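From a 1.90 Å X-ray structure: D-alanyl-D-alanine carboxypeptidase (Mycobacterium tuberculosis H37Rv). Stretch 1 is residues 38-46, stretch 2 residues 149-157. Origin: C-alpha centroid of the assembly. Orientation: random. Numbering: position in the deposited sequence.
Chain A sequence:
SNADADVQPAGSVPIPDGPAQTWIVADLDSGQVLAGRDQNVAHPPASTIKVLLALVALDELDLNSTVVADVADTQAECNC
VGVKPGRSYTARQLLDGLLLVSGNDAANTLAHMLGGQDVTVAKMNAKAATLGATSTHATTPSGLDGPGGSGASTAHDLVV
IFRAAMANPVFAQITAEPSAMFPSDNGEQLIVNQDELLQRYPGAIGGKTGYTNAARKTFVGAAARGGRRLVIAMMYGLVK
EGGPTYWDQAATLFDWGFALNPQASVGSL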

ATOM      1  N   ASP A  38     -11.579 -15.059  -0.719  1.00 23.46           N
ATOM      2  CA  ASP A  38     -12.511 -13.933  -0.667  1.00 28.29           C
ATOM      3  C   ASP A  38     -11.913 -12.647  -1.254  1.00 24.28           C
ATOM      4  O   ASP A  38     -12.114 -11.542  -0.727  1.00 20.39           O
ATOM      5  CB  ASP A  38     -12.973 -13.700   0.778  1.00 23.95           C
ATOM      6  CG  ASP A  38     -13.961 -14.741   1.253  1.00 36.33           C
ATOM      7  OD1 ASP A  38     -14.566 -15.430   0.404  1.00 30.58           O
ATOM      8  OD2 ASP A  38     -14.140 -14.858   2.486  1.00 42.04           O
ATOM      9  N   GLN A  39     -11.174 -12.783  -2.349  1.00 18.08           N
ATOM     10  CA  GLN A  39     -10.424 -11.654  -2.882  1.00 17.29           C
ATOM     11  C   GLN A  39     -11.285 -10.500  -3.422  1.00 19.28           C
ATOM     12  O   GLN A  39     -10.766  -9.430  -3.712  1.00 18.23           O
ATOM     13  CB  GLN A  39      -9.419 -12.120  -3.946  1.00 20.38           C
ATOM     14  CG  GLN A  39     -10.047 -12.753  -5.170  1.00 23.45           C
ATOM     15  CD  GLN A  39     -10.048 -14.273  -5.090  1.00 39.41           C
ATOM     16  OE1 GLN A  39     -10.421 -14.863  -4.062  1.00 37.96           O
ATOM     17  NE2 GLN A  39      -9.618 -14.917  -6.173  1.00 38.28           N
ATOM     18  N   ASN A  40     -12.592 -10.711  -3.569  1.00 20.61           N
ATOM     19  CA  ASN A  40     -13.480  -9.633  -4.011  1.00 21.09           C
ATOM     20  C   ASN A  40     -14.399  -9.112  -2.899  1.00 22.81           C
ATOM     21  O   ASN A  40     -15.326  -8.345  -3.160  1.00 24.65           O
ATOM     22  CB  ASN A  40     -14.328 -10.080  -5.209  1.00 21.14           C
ATOM     23  CG  ASN A  40     -13.481 -10.505  -6.396  1.00 24.54           C
ATOM     24  OD1 ASN A  40     -12.514  -9.835  -6.757  1.00 20.62           O
ATOM     25  ND2 ASN A  40     -13.829 -11.635  -6.992  1.00 27.48           N
ATOM     26  N   VAL A  41     -14.148  -9.538  -1.664  1.00 19.42           N
ATOM     27  CA  VAL A  41     -14.955  -9.085  -0.530  1.00 21.54           C
ATOM     28  C   VAL A  41     -14.408  -7.751  -0.016  1.00 20.55           C
ATOM     29  O   VAL A  41     -13.210  -7.635   0.261  1.00 18.98           O
ATOM     30  CB  VAL A  41     -14.979 -10.144   0.599  1.00 21.28           C
ATOM     31  CG1 VAL A  41     -15.614  -9.576   1.862  1.00 28.14           C
ATOM     32  CG2 VAL A  41     -15.720 -11.398   0.137  1.00 21.06           C
ATOM     33  N   ALA A  42     -15.277  -6.743   0.103  1.00 20.10           N
ATOM     34  CA  ALA A  42     -14.842  -5.394   0.490  1.00 18.10           C
ATOM     35  C   ALA A  42     -14.584  -5.264   1.987  1.00 22.62           C
ATOM     36  O   ALA A  42     -15.379  -5.718   2.809  1.00 24.84           O
ATOM     37  CB  ALA A  42     -15.861  -4.333   0.036  1.00 17.28           C
ATOM     38  N   HIS A  43     -13.461  -4.636   2.321  1.00 19.34           N
ATOM     39  CA  HIS A  43     -13.098  -4.315   3.702  1.00 19.16           C
ATOM     40  C   HIS A  43     -12.402  -2.956   3.677  1.00 17.38           C
ATOM     41  O   HIS A  43     -11.965  -2.503   2.620  1.00 17.14           O
ATOM     42  CB  HIS A  43     -12.149  -5.375   4.291  1.00 20.41           C
ATOM     43  CG  HIS A  43     -12.799  -6.698   4.552  1.00 23.02           C
ATOM     44  ND1 HIS A  43     -13.745  -6.885   5.541  1.00 23.80           N
ATOM     45  CD2 HIS A  43     -12.635  -7.905   3.955  1.00 24.81           C
ATOM     46  CE1 HIS A  43     -14.133  -8.148   5.540  1.00 26.84           C
ATOM     47  NE2 HIS A  43     -13.479  -8.788   4.586  1.00 25.32           N
ATOM     48  N   PRO A  44     -12.321  -2.286   4.831  1.00 18.27           N
ATOM     49  CA  PRO A  44     -11.584  -1.016   4.872  1.00 20.96           C
ATOM     50  C   PRO A  44     -10.105  -1.250   4.580  1.00 15.72           C
ATOM     51  O   PRO A  44      -9.546  -2.248   5.039  1.00 18.94           O
ATOM     52  CB  PRO A  44     -11.783  -0.544   6.319  1.00 22.48           C
ATOM     53  CG  PRO A  44     -13.095  -1.210   6.749  1.00 20.96           C
ATOM     54  CD  PRO A  44     -13.044  -2.561   6.086  1.00 22.32           C
ATOM     55  N   PRO A  45      -9.483  -0.351   3.808  1.00 21.66           N
ATOM     56  CA  PRO A  45      -8.095  -0.543   3.384  1.00 14.39           C
ATOM     57  C   PRO A  45      -7.044  -0.009   4.356  1.00 16.72           C
ATOM     58  O   PRO A  45      -5.881  -0.403   4.244  1.00 20.38           O
ATOM     59  CB  PRO A  45      -8.034   0.267   2.091  1.00 16.63           C
ATOM     60  CG  PRO A  45      -8.987   1.406   2.331  1.00 20.82           C
ATOM     61  CD  PRO A  45     -10.135   0.758   3.084  1.00 22.28           C
ATOM     62  N   ALA A  46      -7.436   0.860   5.288  1.00 19.98           N
ATOM     63  CA  ALA A  46      -6.463   1.592   6.096  1.00 19.28           C
ATOM     64  C   ALA A  46      -5.378   2.180   5.190  1.00 17.76           C
ATOM     65  O   ALA A  46      -5.664   2.590   4.067  1.00 20.10           O
ATOM     66  CB  ALA A  46      -5.850   0.695   7.175  1.00 22.09           C
ATOM     67  N   GLY A 149     -16.935   7.639   6.155  1.00 34.55           N
ATOM     68  CA  GLY A 149     -16.780   6.283   6.651  1.00 29.69           C
ATOM     69  C   GLY A 149     -15.350   5.774   6.579  1.00 30.04           C
ATOM     70  O   GLY A 149     -14.394   6.558   6.466  1.00 23.58           O
ATOM     71  N   SER A 150     -15.208   4.450   6.641  1.00 25.73           N
ATOM     72  CA  SER A 150     -13.896   3.798   6.674  1.00 26.63           C
ATOM     73  C   SER A 150     -13.319   3.603   5.283  1.00 26.17           C
ATOM     74  O   SER A 150     -12.115   3.376   5.125  1.00 27.32           O
ATOM     75  CB  SER A 150     -13.987   2.432   7.369  1.00 29.21           C
ATOM     76  OG  SER A 150     -14.383   2.571   8.723  1.00 37.93           O
ATOM     77  N   GLY A 151     -14.177   3.675   4.274  1.00 17.79           N
ATOM     78  CA  GLY A 151     -13.740   3.411   2.913  1.00 16.66           C
ATOM     79  C   GLY A 151     -13.719   1.915   2.657  1.00 18.66           C
ATOM     80  O   GLY A 151     -14.058   1.110   3.542  1.00 16.54           O
ATOM     81  N   ALA A 152     -13.306   1.533   1.453  1.00 15.70           N
ATOM     82  CA  ALA A 152     -13.380   0.141   1.051  1.00 17.38           C
ATOM     83  C   ALA A 152     -12.379  -0.169  -0.033  1.00 16.93           C
ATOM     84  O   ALA A 152     -12.099   0.666  -0.890  1.00 17.73           O
ATOM     85  CB  ALA A 152     -14.782  -0.190   0.554  1.00 19.29           C
ATOM     86  N   SER A 153     -11.850  -1.387   0.008  1.00 18.41           N
ATOM     87  CA  SER A 153     -11.171  -1.959  -1.153  1.00 17.97           C
ATOM     88  C   SER A 153     -11.275  -3.476  -1.057  1.00 20.98           C
ATOM     89  O   SER A 153     -11.912  -4.002  -0.143  1.00 17.10           O
ATOM     90  CB  SER A 153      -9.706  -1.502  -1.232  1.00 17.70           C
ATOM     91  OG  SER A 153      -9.161  -1.820  -2.517  1.00 15.24           O
ATOM     92  N   THR A 154     -10.663  -4.182  -2.000  1.00 17.35           N
ATOM     93  CA  THR A 154     -10.666  -5.640  -1.971  1.00 17.94           C
ATOM     94  C   THR A 154      -9.235  -6.069  -2.210  1.00 17.12           C
ATOM     95  O   THR A 154      -8.427  -5.269  -2.702  1.00 15.57           O
ATOM     96  CB  THR A 154     -11.576  -6.246  -3.060  1.00 21.14           C
ATOM     97  OG1 THR A 154     -11.082  -5.883  -4.359  1.00 16.75           O
ATOM     98  CG2 THR A 154     -13.028  -5.748  -2.901  1.00 16.99           C
ATOM     99  N   ALA A 155      -8.907  -7.306  -1.851  1.00 15.19           N
ATOM    100  CA  ALA A 155      -7.570  -7.832  -2.117  1.00 16.68           C
ATOM    101  C   ALA A 155      -7.251  -7.720  -3.609  1.00 13.52           C
ATOM    102  O   ALA A 155      -6.157  -7.308  -4.000  1.00 13.36           O
ATOM    103  CB  ALA A 155      -7.461  -9.285  -1.641  1.00 17.01           C
ATOM    104  N   HIS A 156      -8.228  -8.066  -4.440  1.00 13.85           N
ATOM    105  CA  HIS A 156      -8.104  -7.914  -5.887  1.00 15.41           C
ATOM    106  C   HIS A 156      -7.804  -6.470  -6.292  1.00 15.72           C
ATOM    107  O   HIS A 156      -6.833  -6.212  -7.016  1.00 14.50           O
ATOM    108  CB  HIS A 156      -9.376  -8.418  -6.584  1.00 14.76           C
ATOM    109  CG  HIS A 156      -9.449  -8.060  -8.033  1.00 19.02           C
ATOM    110  ND1 HIS A 156      -9.881  -6.824  -8.478  1.00 23.35           N
ATOM    111  CD2 HIS A 156      -9.146  -8.773  -9.146  1.00 23.70           C
ATOM    112  CE1 HIS A 156      -9.843  -6.795  -9.799  1.00 26.44           C
ATOM    113  NE2 HIS A 156      -9.404  -7.965 -10.228  1.00 25.31           N
ATOM    114  N   ASP A 157      -8.624  -5.518  -5.848  1.00 12.61           N
ATOM    115  CA  ASP A 157      -8.355  -4.123  -6.204  1.00 16.37           C
ATOM    116  C   ASP A 157      -7.011  -3.614  -5.680  1.00 18.21           C
ATOM    117  O   ASP A 157      -6.346  -2.821  -6.348  1.00 14.17           O
ATOM    118  CB  ASP A 157      -9.467  -3.189  -5.712  1.00 15.01           C
ATOM    119  CG  ASP A 157     -10.723  -3.283  -6.549  1.00 22.21           C
ATOM    120  OD1 ASP A 157     -10.828  -4.229  -7.360  1.00 19.03           O
ATOM    121  OD2 ASP A 157     -11.618  -2.415  -6.386  1.00 21.69           O
TER
HETATM  122  O   HOH W   1     -10.913  -8.887  -0.265  1.00 16.62           O
HETATM  123  O   HOH W   2     -12.741  -6.957  -6.146  1.00 18.87           O
HETATM  124  O   HOH W   3      -9.611   2.615   6.107  1.00 23.06           O

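Q39, T154 and P45 lose the most surface where the two stretches meet, an interface of 499 Å² in which all three direct hydrogen bonds join backbone atoms. Q39 lies within the type I turn from D38 to V41, closed by V41 N to D38 O (3.0 Å), and its carbonyl meets the start of the helix that begins at A155. There H156 N donates to Q39 O at 3.0 Å, using an amide that the first turn of a helix leaves without an internal partner. The Q39 side chain touches the helix through its base, CB lying 4.1 Å from A155 CB, while its amide end leads away.

T154 serves both the helix and the contact. With chi1 in the p rotamer, OG1 caps the helix by accepting from D157 N (2.9 Å), while the methyl CG2 packs 3.5 Å from N40 O and 3.9 Å from A42 CA. A water extends the polar side, lying 2.7 Å from T154 OG1 and donating to N40 OD1 at 3.0 Å. A second water accepts from A155 N (3.0 Å) and donates to D38 O (3.0 Å) and V41 O (2.7 Å).

Beyond T154, H43 and S153 form a single antiparallel bridge: H43 N donates to S153 O (3.0 Å) and S153 N to H43 O (2.8 Å). The CA-to-CB bond of H43 points away from stretch 2, and the pairing is made by backbone atoms. Flanking CA-H...O contacts, A42 CA to S153 O (3.3 Å) and A152 CA to H43 O (3.4 Å), reinforce it.

P45, buried and lacking an amide hydrogen, contributes packing instead: its CD rests 3.6 Å from A152 N, and its CB 4.1 Å from S153 CB. Beside it, P44 CG meets S150 CB at 3.8 Å. G151 adopts backbone angles (82/-179) that favour glycine.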